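Local coordinates for thiamine-binding periplasmic protein (Escherichia coli, PDB 2QRY) that binds thiamine and its mono- and diphosphate with high affinity in the periplasm, as the solute-binding component of the ThiBPQ ABC transporter that imports thiamine, at residues Pro222-Ile226 / Leu227-Lys231. Numbering follows the deposited sequence.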
loop_
_atom_site.group_PDB
_atom_site.type_symbol
_atom_site.label_atom_id
_atom_site.label_comp_id
_atom_site.label_asym_id
_atom_site.label_seq_id
_atom_site.Cartn_x
_atom_site.Cartn_y
_atom_site.Cartn_z
ATOM N N PRO A 222 -2.332 12.640 5.786
ATOM C CA PRO A 222 -2.287 14.024 6.273
ATOM C C PRO A 222 -0.933 14.393 6.864
ATOM O O PRO A 222 -0.502 15.544 6.782
ATOM C CB PRO A 222 -3.408 14.065 7.307
ATOM C CG PRO A 222 -4.419 13.073 6.744
ATOM C CD PRO A 222 -3.513 11.926 6.309
ATOM N N ALA A 223 -0.261 13.407 7.446
ATOM C CA ALA A 223 1.045 13.626 8.054
ATOM C C ALA A 223 2.047 14.203 7.055
ATOM O O ALA A 223 2.929 14.986 7.430
ATOM C CB ALA A 223 1.577 12.325 8.637
ATOM N N TYR A 224 1.934 13.817 5.785
ATOM C CA TYR A 224 2.854 14.359 4.783
ATOM C C TYR A 224 2.722 15.876 4.728
ATOM O O TYR A 224 3.718 16.601 4.795
ATOM C CB TYR A 224 2.567 13.818 3.384
ATOM C CG TYR A 224 3.248 14.650 2.321
ATOM C CD1 TYR A 224 4.625 14.558 2.119
ATOM C CD2 TYR A 224 2.533 15.601 1.584
ATOM C CE1 TYR A 224 5.278 15.394 1.218
ATOM C CE2 TYR A 224 3.176 16.442 0.683
ATOM C CZ TYR A 224 4.552 16.335 0.505
ATOM O OH TYR A 224 5.204 17.177 -0.370
ATOM N N HIS A 225 1.488 16.350 4.594
ATOM C CA HIS A 225 1.237 17.777 4.518
ATOM C C HIS A 225 1.569 18.519 5.808
ATOM O O HIS A 225 2.076 19.640 5.770
ATOM C CB HIS A 225 -0.212 18.031 4.117
ATOM C CG HIS A 225 -0.564 17.498 2.762
ATOM N ND1 HIS A 225 -1.067 16.229 2.566
ATOM C CD2 HIS A 225 -0.462 18.054 1.533
ATOM C CE1 HIS A 225 -1.261 16.029 1.275
ATOM N NE2 HIS A 225 -0.904 17.122 0.627
ATOM N N ILE A 226 1.301 17.902 6.950
ATOM C CA ILE A 226 1.600 18.548 8.221
ATOM C C ILE A 226 3.100 18.835 8.369
ATOM O O ILE A 226 3.504 19.981 8.535
ATOM C CB ILE A 226 1.146 17.677 9.414
ATOM C CG1 ILE A 226 -0.375 17.497 9.380
ATOM C CG2 ILE A 226 1.572 18.330 10.729
ATOM C CD1 ILE A 226 -0.917 16.591 10.486
ATOM N N LEU A 227 3.920 17.792 8.294
ATOM C CA LEU A 227 5.371 17.929 8.451
ATOM C C LEU A 227 6.120 18.634 7.313
ATOM O O LEU A 227 6.935 19.529 7.556
ATOM C CB LEU A 227 6.011 16.547 8.673
ATOM C CG LEU A 227 5.769 15.776 9.981
ATOM C CD1 LEU A 227 4.377 15.142 10.002
ATOM C CD2 LEU A 227 6.834 14.692 10.113
ATOM N N GLU A 228 5.844 18.229 6.076
ATOM C CA GLU A 228 6.525 18.785 4.913
ATOM C C GLU A 228 6.053 20.157 4.431
ATOM O O GLU A 228 6.850 20.932 3.906
ATOM C CB GLU A 228 6.437 17.798 3.748
ATOM C CG GLU A 228 7.035 16.433 4.031
ATOM C CD GLU A 228 8.505 16.511 4.387
ATOM O OE1 GLU A 228 9.225 17.310 3.751
ATOM O OE2 GLU A 228 8.944 15.765 5.291
ATOM N N GLU A 229 4.770 20.458 4.595
ATOM C CA GLU A 229 4.250 21.743 4.140
ATOM C C GLU A 229 3.674 22.605 5.266
ATOM O O GLU A 229 3.211 23.718 5.027
ATOM C CB GLU A 229 3.184 21.510 3.062
ATOM C CG GLU A 229 3.623 20.538 1.968
ATOM C CD GLU A 229 2.609 20.399 0.849
ATOM O OE1 GLU A 229 1.412 20.199 1.146
ATOM O OE2 GLU A 229 3.015 20.476 -0.331
ATOM N N LYS A 230 3.713 22.099 6.494
ATOM C CA LYS A 230 3.177 22.842 7.629
ATOM C C LYS A 230 1.706 23.184 7.396
ATOM O O LYS A 230 1.265 24.292 7.706
ATOM C CB LYS A 230 3.976 24.132 7.844
ATOM C CG LYS A 230 5.059 24.043 8.904
ATOM C CD LYS A 230 6.030 22.899 8.648
ATOM C CE LYS A 230 7.073 22.796 9.762
ATOM N NZ LYS A 230 7.935 21.586 9.622
ATOM N N LYS A 231 0.960 22.234 6.834
ATOM C CA LYS A 231 -0.468 22.418 6.565
ATOM C C LYS A 231 -1.276 21.285 7.198
ATOM O O LYS A 231 -0.950 20.112 7.022
ATOM C CB LYS A 231 -0.739 22.452 5.054
ATOM C CG LYS A 231 -0.199 23.687 4.335
ATOM C CD LYS A 231 -0.723 23.800 2.894
ATOM C CE LYS A 231 -0.187 22.683 1.998
ATOM N NZ LYS A 231 -0.650 22.783 0.577
#
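Tyr224 and Glu228, one helical turn apart, make the close-packed part of this contact. The glutamate's aliphatic stem crosses the phenol at about a right angle, with CG 3.5 Å from CE1 of Tyr224, while its CB forms an off-centre CH-pi contact with the ring. The tyrosine's chi1 of 164° turns CG away from its own backbone N, and the ring directs an edge at the His225 imidazole, CD2 standing 3.7 Å above the middle of its face. On another side, small Ala223 lets Leu227 pack close, CB to CD1 4.2 Å, and these apolar groups meet Phe296 and Pro293. The solvent side is looser: the Glu228 carboxylate bends away from the helix, and long, exposed Lys230 curls back to give NZ to Leu227 O (3.1 Å). Lys230, with positive phi, is where the chain leaves helical geometry, and His225 O is gripped from opposite faces by Glu229 N and, at 3.0 Å, Lys231 N. Replacing the tyrosine by an alanine is likely to cost the Glu228 stem its ring partner, take the edge off one His225 face and remove a ligand contact. Tyr224, met edge-to-face by Trp283, touches the thiamin phosphate, and through it this helix contributes to the pocket of a periplasmic solute-binding protein.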